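Local atomic coordinates of probable aminotransferase (Pseudomonas aeruginosa, PDB entry 5YKR), a protein that belongs to the class-III aminotransferases and carries pyridoxal phosphate covalently linked to a lysine, within a two-subunit assembly. Residues A122-A125 and R126-L130; I264-P268 and A269-G273; Q303-R306 and I307-V310; L334-A337 and A338-A341; A341-A344 and E345-E349. All coordinates share one frame; numbering follows the deposited sequence.

Contact 1 (A122-A125 and R126-L130)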
# COMPACT_ATOMS: atom_id res chain seq x y z
N ALA A 122 -16.83 -2.23 15.06
CA ALA A 122 -17.37 -1.79 16.35
C ALA A 122 -16.26 -1.39 17.33
O ALA A 122 -16.37 -0.38 18.04
CB ALA A 122 -18.26 -2.87 16.95
N GLU A 123 -15.15 -2.16 17.29
CA GLU A 123 -14.01 -1.85 18.13
C GLU A 123 -13.39 -0.50 17.80
O GLU A 123 -13.03 0.26 18.72
CB GLU A 123 -12.98 -2.96 18.05
CG GLU A 123 -11.61 -2.63 18.66
CD GLU A 123 -11.61 -2.48 20.16
OE1 GLU A 123 -12.59 -2.86 20.87
OE2 GLU A 123 -10.55 -2.05 20.69
N LEU A 124 -13.21 -0.23 16.50
CA LEU A 124 -12.61 1.03 16.11
C LEU A 124 -13.46 2.21 16.59
O LEU A 124 -12.93 3.22 17.08
CB LEU A 124 -12.42 1.10 14.61
CG LEU A 124 -11.34 0.17 14.01
CD1 LEU A 124 -11.51 0.03 12.52
CD2 LEU A 124 -9.97 0.69 14.37
N ALA A 125 -14.77 2.10 16.43
CA ALA A 125 -15.67 3.17 16.87
C ALA A 125 -15.60 3.37 18.38
O ALA A 125 -15.60 4.51 18.85
CB ALA A 125 -17.07 2.89 16.39
N ARG A 126 -15.55 2.27 19.12
CA ARG A 126 -15.44 2.34 20.59
C ARG A 126 -14.11 2.97 21.03
O ARG A 126 -14.06 3.87 21.87
CB ARG A 126 -15.50 0.92 21.20
CG ARG A 126 -15.37 0.90 22.72
CD ARG A 126 -14.82 -0.46 23.17
NE ARG A 126 -13.41 -0.70 22.82
CZ ARG A 126 -12.39 -0.15 23.42
NH1 ARG A 126 -12.55 0.77 24.38
NH2 ARG A 126 -11.18 -0.47 23.04
N ARG A 127 -13.03 2.49 20.42
CA ARG A 127 -11.70 2.86 20.85
C ARG A 127 -11.35 4.28 20.50
O ARG A 127 -10.78 5.01 21.32
CB ARG A 127 -10.66 1.89 20.19
CG ARG A 127 -9.22 2.17 20.53
CD ARG A 127 -8.34 1.10 19.94
NE ARG A 127 -8.43 -0.20 20.61
CZ ARG A 127 -7.57 -0.67 21.50
NH1 ARG A 127 -6.53 0.02 21.89
NH2 ARG A 127 -7.73 -1.89 21.98
N PHE A 128 -11.64 4.67 19.25
CA PHE A 128 -11.14 5.93 18.73
C PHE A 128 -12.21 7.02 18.61
O PHE A 128 -11.92 8.18 18.25
CB PHE A 128 -10.42 5.72 17.41
CG PHE A 128 -9.18 4.88 17.52
CD1 PHE A 128 -8.12 5.23 18.36
CD2 PHE A 128 -9.07 3.71 16.78
CE1 PHE A 128 -7.00 4.43 18.45
CE2 PHE A 128 -7.96 2.93 16.85
CZ PHE A 128 -6.92 3.27 17.70
N GLY A 129 -13.46 6.69 18.94
CA GLY A 129 -14.47 7.71 19.08
C GLY A 129 -15.00 8.40 17.85
O GLY A 129 -15.51 9.53 17.94
N LEU A 130 -14.82 7.78 16.71
CA LEU A 130 -15.40 8.18 15.46
C LEU A 130 -16.22 6.99 14.93
O LEU A 130 -15.77 5.83 15.05
CB LEU A 130 -14.36 8.62 14.45
CG LEU A 130 -13.55 9.86 14.75
CD1 LEU A 130 -12.53 10.14 13.66
CD2 LEU A 130 -14.44 11.05 14.89

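Contact 2 (I264-P268 and A269-G273)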
# COMPACT_ATOMS: atom_id res chain seq x y z
N ILE A 264 0.19 6.98 18.33
CA ILE A 264 -0.44 5.84 19.00
C ILE A 264 0.43 5.33 20.18
O ILE A 264 -0.07 4.63 21.08
CB ILE A 264 -0.76 4.74 17.97
CG1 ILE A 264 -1.67 3.64 18.53
CG2 ILE A 264 0.52 4.16 17.40
CD1 ILE A 264 -3.02 4.14 19.05
N SER A 265 1.70 5.74 20.24
CA SER A 265 2.50 5.52 21.44
C SER A 265 1.94 6.14 22.72
O SER A 265 2.34 5.71 23.82
CB SER A 265 3.94 5.98 21.21
OG SER A 265 4.00 7.39 21.11
N CYS A 266 1.05 7.13 22.59
CA CYS A 266 0.54 7.88 23.74
C CYS A 266 -0.47 7.12 24.58
O CYS A 266 -0.74 7.49 25.73
CB CYS A 266 -0.06 9.17 23.25
SG CYS A 266 1.18 10.28 22.58
N GLY A 267 -1.08 6.07 24.01
CA GLY A 267 -2.08 5.32 24.75
C GLY A 267 -2.93 4.50 23.81
O GLY A 267 -2.85 4.67 22.58
N PRO A 268 -3.83 3.68 24.38
CA PRO A 268 -4.60 2.78 23.54
C PRO A 268 -5.61 3.47 22.62
O PRO A 268 -6.10 2.85 21.67
CB PRO A 268 -5.31 1.87 24.55
CG PRO A 268 -5.21 2.56 25.81
CD PRO A 268 -4.03 3.44 25.81
N ALA A 269 -5.93 4.72 22.88
CA ALA A 269 -6.81 5.55 22.07
C ALA A 269 -6.02 6.69 21.44
O ALA A 269 -6.61 7.68 21.00
CB ALA A 269 -7.97 6.07 22.91
N GLY A 270 -4.70 6.56 21.39
CA GLY A 270 -3.87 7.58 20.80
C GLY A 270 -3.77 8.86 21.65
O GLY A 270 -4.30 8.98 22.76
N TYR A 271 -3.02 9.80 21.11
CA TYR A 271 -2.94 11.14 21.68
C TYR A 271 -4.33 11.76 21.77
O TYR A 271 -4.69 12.41 22.77
CB TYR A 271 -1.99 12.03 20.84
CG TYR A 271 -1.74 13.40 21.43
CD1 TYR A 271 -2.65 14.43 21.28
CD2 TYR A 271 -0.59 13.65 22.20
CE1 TYR A 271 -2.41 15.69 21.82
CE2 TYR A 271 -0.36 14.91 22.76
CZ TYR A 271 -1.30 15.92 22.58
OH TYR A 271 -1.17 17.18 23.11
N SER A 272 -5.13 11.55 20.71
CA SER A 272 -6.47 12.14 20.63
C SER A 272 -7.33 11.70 21.79
O SER A 272 -8.01 12.51 22.40
CB SER A 272 -7.14 11.81 19.31
OG SER A 272 -6.48 12.40 18.18
N GLY A 273 -7.29 10.41 22.11
CA GLY A 273 -8.06 9.91 23.25
C GLY A 273 -7.51 10.38 24.59
O GLY A 273 -8.30 10.71 25.49

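Contact 3 (Q303-R306 and I307-V310)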
# COMPACT_ATOMS: atom_id res chain seq x y z
N GLN A 303 -18.78 14.21 8.60
CA GLN A 303 -17.97 14.05 7.39
C GLN A 303 -18.56 12.95 6.50
O GLN A 303 -18.59 13.08 5.27
CB GLN A 303 -16.51 13.75 7.73
CG GLN A 303 -15.75 14.83 8.46
CD GLN A 303 -15.81 16.18 7.80
OE1 GLN A 303 -15.53 16.29 6.59
NE2 GLN A 303 -16.10 17.22 8.58
N ALA A 304 -18.97 11.84 7.11
CA ALA A 304 -19.56 10.73 6.36
C ALA A 304 -20.75 11.21 5.53
O ALA A 304 -20.85 10.88 4.34
CB ALA A 304 -19.95 9.58 7.30
N GLU A 305 -21.63 12.04 6.11
CA GLU A 305 -22.78 12.49 5.36
C GLU A 305 -22.38 13.36 4.17
O GLU A 305 -23.02 13.31 3.10
CB GLU A 305 -23.81 13.19 6.26
CG GLU A 305 -24.47 12.20 7.20
CD GLU A 305 -25.50 12.78 8.10
OE1 GLU A 305 -25.81 13.99 7.90
OE2 GLU A 305 -26.07 12.03 8.92
N ARG A 306 -21.33 14.15 4.31
CA ARG A 306 -20.83 14.97 3.20
C ARG A 306 -20.20 14.10 2.12
O ARG A 306 -20.43 14.31 0.94
CB ARG A 306 -19.88 16.00 3.69
CG ARG A 306 -20.76 16.99 4.48
CD ARG A 306 -20.06 18.09 5.09
NE ARG A 306 -19.69 19.08 4.14
CZ ARG A 306 -19.16 20.22 4.51
NH1 ARG A 306 -18.95 20.44 5.79
NH2 ARG A 306 -18.83 21.13 3.62
N ILE A 307 -19.49 13.07 2.53
CA ILE A 307 -18.89 12.13 1.57
C ILE A 307 -19.96 11.34 0.81
O ILE A 307 -19.91 11.23 -0.43
CB ILE A 307 -17.92 11.16 2.29
CG1 ILE A 307 -16.73 11.93 2.81
CG2 ILE A 307 -17.52 9.98 1.39
CD1 ILE A 307 -15.85 11.16 3.80
N TRP A 308 -20.96 10.83 1.53
CA TRP A 308 -22.01 10.06 0.83
C TRP A 308 -22.77 10.89 -0.20
O TRP A 308 -23.18 10.36 -1.25
CB TRP A 308 -22.97 9.49 1.84
CG TRP A 308 -22.34 8.45 2.76
CD1 TRP A 308 -21.42 7.50 2.46
CD2 TRP A 308 -22.74 8.22 4.11
NE1 TRP A 308 -21.15 6.75 3.58
CE2 TRP A 308 -21.97 7.16 4.60
CE3 TRP A 308 -23.64 8.84 4.97
CZ2 TRP A 308 -22.09 6.70 5.91
CZ3 TRP A 308 -23.75 8.36 6.27
CH2 TRP A 308 -22.99 7.31 6.72
N ALA A 309 -22.88 12.19 0.02
CA ALA A 309 -23.58 13.05 -0.92
C ALA A 309 -22.77 13.35 -2.16
O ALA A 309 -23.34 13.83 -3.15
CB ALA A 309 -24.02 14.30 -0.22
N VAL A 310 -21.46 13.13 -2.16
CA VAL A 310 -20.64 13.20 -3.37
C VAL A 310 -20.18 11.85 -3.88
O VAL A 310 -19.61 11.78 -4.99
CB VAL A 310 -19.42 14.18 -3.18
CG1 VAL A 310 -19.91 15.61 -3.01
CG2 VAL A 310 -18.49 13.75 -2.03

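Contact 4 (L334-A337 and A338-A341)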
# COMPACT_ATOMS: atom_id res chain seq x y z
N LEU A 334 -7.21 -11.42 5.93
CA LEU A 334 -5.99 -11.60 6.73
C LEU A 334 -5.70 -10.36 7.56
O LEU A 334 -5.39 -10.45 8.77
CB LEU A 334 -4.82 -11.93 5.79
CG LEU A 334 -3.59 -12.46 6.47
CD1 LEU A 334 -3.90 -13.82 7.06
CD2 LEU A 334 -2.43 -12.56 5.54
N GLN A 335 -5.81 -9.17 6.97
CA GLN A 335 -5.64 -7.92 7.72
C GLN A 335 -6.61 -7.83 8.87
O GLN A 335 -6.24 -7.48 9.99
CB GLN A 335 -5.88 -6.70 6.84
CG GLN A 335 -4.81 -6.40 5.78
CD GLN A 335 -5.25 -5.15 4.99
OE1 GLN A 335 -6.44 -5.04 4.61
NE2 GLN A 335 -4.37 -4.19 4.80
N LEU A 336 -7.89 -8.14 8.60
CA LEU A 336 -8.90 -7.99 9.62
C LEU A 336 -8.69 -8.97 10.80
O LEU A 336 -8.93 -8.62 11.97
CB LEU A 336 -10.31 -8.13 9.02
CG LEU A 336 -10.95 -6.82 8.53
CD1 LEU A 336 -11.27 -5.89 9.70
CD2 LEU A 336 -10.11 -6.06 7.51
N ALA A 337 -8.26 -10.19 10.50
CA ALA A 337 -7.95 -11.15 11.56
C ALA A 337 -6.82 -10.63 12.47
O ALA A 337 -6.88 -10.73 13.69
CB ALA A 337 -7.58 -12.48 10.98
N ALA A 338 -5.76 -10.09 11.83
CA ALA A 338 -4.63 -9.56 12.59
C ALA A 338 -5.02 -8.35 13.40
O ALA A 338 -4.54 -8.18 14.54
CB ALA A 338 -3.47 -9.26 11.65
N MET A 339 -5.82 -7.46 12.84
CA MET A 339 -6.31 -6.28 13.57
C MET A 339 -7.15 -6.69 14.78
O MET A 339 -7.07 -6.08 15.86
CB MET A 339 -7.18 -5.36 12.68
CG MET A 339 -6.38 -4.67 11.64
SD MET A 339 -7.55 -3.59 10.71
CE MET A 339 -6.32 -3.05 9.52
N ARG A 340 -8.02 -7.68 14.59
CA ARG A 340 -8.87 -8.11 15.68
C ARG A 340 -8.01 -8.59 16.84
O ARG A 340 -8.22 -8.18 17.99
CB ARG A 340 -9.86 -9.16 15.23
CG ARG A 340 -10.69 -9.74 16.36
CD ARG A 340 -11.77 -10.59 15.83
NE ARG A 340 -12.66 -11.05 16.89
CZ ARG A 340 -13.81 -11.68 16.67
NH1 ARG A 340 -14.18 -11.99 15.41
NH2 ARG A 340 -14.58 -11.94 17.70
N ALA A 341 -7.02 -9.45 16.53
CA ALA A 341 -6.14 -9.90 17.59
C ALA A 341 -5.39 -8.77 18.24
O ALA A 341 -5.20 -8.73 19.46
CB ALA A 341 -5.17 -10.93 17.05

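Contact 5 (A341-A344 and E345-E349)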
# COMPACT_ATOMS: atom_id res chain seq x y z
N ALA A 341 -7.02 -9.45 16.53
CA ALA A 341 -6.14 -9.90 17.59
C ALA A 341 -5.39 -8.77 18.24
O ALA A 341 -5.20 -8.73 19.46
CB ALA A 341 -5.17 -10.93 17.05
N THR A 342 -4.92 -7.81 17.44
CA THR A 342 -4.20 -6.70 17.99
C THR A 342 -5.03 -5.87 18.94
O THR A 342 -4.57 -5.53 20.07
CB THR A 342 -3.64 -5.83 16.82
OG1 THR A 342 -2.73 -6.62 16.05
CG2 THR A 342 -2.94 -4.59 17.36
N PHE A 343 -6.22 -5.47 18.51
CA PHE A 343 -7.05 -4.64 19.35
C PHE A 343 -7.60 -5.38 20.57
O PHE A 343 -7.71 -4.81 21.66
CB PHE A 343 -8.18 -4.01 18.56
CG PHE A 343 -7.72 -3.06 17.48
CD1 PHE A 343 -6.85 -2.02 17.77
CD2 PHE A 343 -8.21 -3.15 16.19
CE1 PHE A 343 -6.42 -1.13 16.78
CE2 PHE A 343 -7.83 -2.25 15.20
CZ PHE A 343 -6.91 -1.27 15.50
N ALA A 344 -7.91 -6.66 20.40
CA ALA A 344 -8.54 -7.42 21.54
C ALA A 344 -7.51 -7.85 22.57
O ALA A 344 -7.79 -7.86 23.76
CB ALA A 344 -9.27 -8.62 21.00
N GLU A 345 -6.32 -8.24 22.11
CA GLU A 345 -5.36 -8.93 22.95
C GLU A 345 -4.06 -8.20 23.22
O GLU A 345 -3.40 -8.53 24.22
CB GLU A 345 -5.03 -10.32 22.38
CG GLU A 345 -6.25 -11.16 22.06
CD GLU A 345 -7.06 -11.57 23.27
OE1 GLU A 345 -6.51 -11.64 24.40
OE2 GLU A 345 -8.26 -11.80 23.07
N VAL A 346 -3.70 -7.21 22.40
CA VAL A 346 -2.37 -6.62 22.49
C VAL A 346 -2.39 -5.17 22.98
O VAL A 346 -1.65 -4.81 23.86
CB VAL A 346 -1.65 -6.73 21.12
CG1 VAL A 346 -0.29 -6.08 21.15
CG2 VAL A 346 -1.51 -8.19 20.73
N MET A 347 -3.20 -4.31 22.37
CA MET A 347 -3.24 -2.87 22.64
C MET A 347 -4.14 -2.57 23.82
O MET A 347 -5.17 -1.90 23.69
CB MET A 347 -3.72 -2.14 21.38
CG MET A 347 -2.74 -2.21 20.27
SD MET A 347 -3.22 -1.36 18.77
CE MET A 347 -3.42 0.30 19.33
N THR A 348 -3.74 -3.10 24.97
CA THR A 348 -4.51 -3.01 26.19
C THR A 348 -3.94 -1.98 27.16
O THR A 348 -2.80 -1.55 27.05
CB THR A 348 -4.54 -4.37 26.91
OG1 THR A 348 -3.20 -4.68 27.33
CG2 THR A 348 -5.10 -5.42 25.99
N GLU A 349 -4.75 -1.63 28.15
CA GLU A 349 -4.29 -0.69 29.20
C GLU A 349 -3.08 -1.29 29.91
O GLU A 349 -2.13 -0.58 30.22
CB GLU A 349 -5.42 -0.44 30.23
CG GLU A 349 -5.03 0.46 31.41
CD GLU A 349 -6.23 0.78 32.31
OE1 GLU A 349 -6.98 1.69 31.90
OE2 GLU A 349 -6.48 0.13 33.38

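Contact 1 (A122-A125 and R126-L130)
One carboxylate, that of Glu123, is shared by two consecutive arginines in the last turns of helix 115-128, and the three residues form an i, i+3, i+4 salt-bridge network. Arg126 grips it side-on: NE gives a hydrogen bond to Glu123 OE1 at 3.0 Å, while its NH2 reaches Glu123 OE2 at 2.9 Å. Both carboxylate oxygens lie close to the guanidinium plane, yet the donors approach from above the carboxylate plane, since the two planes are turned 43° apart. Arg127 takes OE2 alone with two nitrogens; its NE meets Glu123 OE2 on the anti side at 2.8 Å, and its NH2 comes in nearly along the C-O axis. OE2 therefore accepts three bonds, which should fix the rotation of the carboxylate. The reach depends on Glu123 CG lying anti to the backbone N (chi1 168°) and on a bend at chi2 that carries the carboxylate back toward both arginines. Arg127 also binds Pro268 O and Met347 O through NH1, tying the network to neighbouring loops. On another face of the helix, Leu124 CD2 rests against the edge of the Phe128 ring, 3.9 Å from CE2, and the ring stacks on Phe282. The helix ends at Gly129, whose positive phi breaks the helical path; its N gives a weak bond to Ala125 O. The chain then turns so that Leu130 O accepts a CA-H...O contact from Ala125 CA at 3.2 Å.

Contact 2 (I264-P268 and A269-G273)
Gly267 O accepts a hydrogen bond from Gly270 N at 2.9 Å, closing a type I beta turn, Gly267 to Gly270, that links the 3-10 segment 264-266 to helix 270-275. The N-H points well at the oxygen (156°), although the donor lies above the carbonyl plane. Within the first segment, a weak bond from Gly267 N to Ile264 O marks the end of the 3-10 turn. Both glycines have backbone angles suited to their lack of a side chain: Gly270 has positive phi, and Gly267 is so extended that a CB would press on the preceding carbonyl oxygen. Beyond the turn, Glu260 receives the N-H groups of Tyr271 and Ser272 at the start of the helix.

Apolar contact comes from Ile264, whose CD1 lies against the backbone of Gly270, 3.8 Å from its N. CG1 stands anti to the backbone N (chi1 -168°), and this sends the longer branch to the turn.

The sulfur-aromatic edge contact rests on one of two Cys266 conformers. There Cys266 SG lies near the plane of the Tyr271 ring, 5.2 Å from its centroid, while the ring stacks on His275. The sulfur's nearest ring atom is Tyr271 CD2, 3.8 Å from Cys266 SG.

Contact 3 (Q303-R306 and I307-V310)
Trp308 lays one face of its indole over Ala304, one helical turn earlier in helix 301-310. Ala304 CB stands above the six-membered ring in a CH-pi contact, 3.9 Å from the centroid and only 15° off the ring normal. Ala304 O lies over the same indole, nearer the five-membered ring, 3.3 Å from Trp308 CG. That oxygen also accepts the hydrogen bond from Trp308 N at 2.8 Å, so backbone and ring of one residue meet the same carbonyl. The ring gets there because CG lies beside the backbone N and anti to the carbonyl carbon (chi1 -65°), which folds the indole back along the helix. Glu305 adds its aliphatic portion at the six-membered end of the indole: CG approaches Trp308 CZ3 at 4.0 Å, and the carboxylate plane is tilted 31° from the ring.

Ile307 extends CG1 past Gln303 O, 3.3 Å away, while its N makes a regular bond to the same oxygen. Toward the C-terminal end the pattern changes: Ala309 N to Glu305 O is 3.3 Å, and Val310 N gives Arg306 O a weak bond and turns to Ile307 O at 3.0 Å, a tightening toward three-residue spacing.

Trp308 faces the dimer partner: its NE1 binds Leu42 O of the second subunit, and its ring meets Tyr43 of that subunit edge-to-face. The guanidinium of Arg306 forms a salt bridge with Asp253. Gln303 and Ile307 pack on Phe281 of strand 281-284 and on Leu153 of helix 139-154, where Val310 touches Met152.

Contact 4 (L334-A337 and A338-A341)
Met339 lies along the carbonyl of Gln335 on a tightly packed side of helix 333-346, with its CG 3.3 Å from Gln335 O. This is a regular alpha-helical stretch. Ala338, Met339, Arg340 and Ala341 each donate a backbone N-H four residues back, and the straightest of these bonds, Ala341 N to Ala337 O, is 3.1 Å long at 170°. The small alanines let helix 94-104 of the same chain lie close: Ala337, Ala338 and Ala341 all pack on it. Within the helix, Ala338 CB sits 3.7 Å from Leu334 O. Met339 stays extended beyond CG, with CG anti to the carbonyl carbon (chi1 -69°), and runs toward Val135 of strand 132-136. The NE2 of the buried Gln335 amide is bonded to Pro293 O and Thr136 O, while OE1 has a weak bond from Gly331 N.

Direct side-chain contact between the segments is looser. Leu336 CD1 and Met339 SD come no nearer than 4.5 Å; Leu336 turns instead toward Val120 of helix 115-128 and Pro46 of the second subunit. Arg340 occupies the partly exposed side. Its chain is extended to NE and leads away from the preceding turn, placing the guanidinium in a salt bridge with Asp116 and a cation-pi contact with Trp119. Only the root of this side chain remains close to the earlier turn, with Arg340 CB 3.4 Å from Leu336 O.

Contact 5 (A341-A344 and E345-E349)
Thr342 and Phe343 meet Met347 at the end of helix 333-346, where backbone bonds and sulfur contacts act together. Among the hydrogen bonds, Glu345 N to Ala341 O keeps the ordinary four-residue spacing at 2.9 Å. Thr342 O then accepts two donors: Val346 N at 3.0 Å, from above the carbonyl plane, and Met347 N at 2.9 Å, close to straight ahead of the carbonyl. The second bond spans five residues and widens the last turn. The hydroxyl of Thr342 is bonded to Ala338 O, within the same helix.

The sulfur contacts centre on Met347 SD. It touches Thr342 CG2 at 3.5 Å and lies oblique to the Phe343 ring, 3.8 Å from Phe343 CE1, in a Met-aromatic contact; the sulfur is 64° off the ring normal. Met347 and Phe343 run side by side in the same direction, and the bend at chi3 (60°) brings the methionine CE to 4.2 Å from Phe343 CE1. In the other packing contacts, Val346 CB sits 3.3 Å from Thr342 O, while Glu345 folds its CB against Ala341 O.

The wide pi-type turn passes into an inverse gamma turn centred on Met347, and Thr348 OG1 then accepts from Ala351 N as the N-cap of helix 349-372: a helix-to-helix junction made by a pi-type ending, a tight turn and a fresh cap.

In the fold
Contacts 1, 2 and 5 converge on Arg127, whose NH1 lies 2.9 Å from Pro268 O of contact 2 and 3.0 Å from Met347 O of contact 5. Further touches include Leu124 CD2 to Phe343 CE2 at 3.7 Å and Ile264 CG1 to Met347 CE at 3.9 Å. Contacts 4 and 5 are successive parts of helix 333-346 and share Ala341, their centres about 11 Å apart. Contact 3 stands apart, its centre about 19 Å from that of contact 1; like contacts 1 and 4 it touches the second subunit. The cofactor-bearing residue, Lys286, follows strand 281-284, against which contacts 1 and 3 both pack.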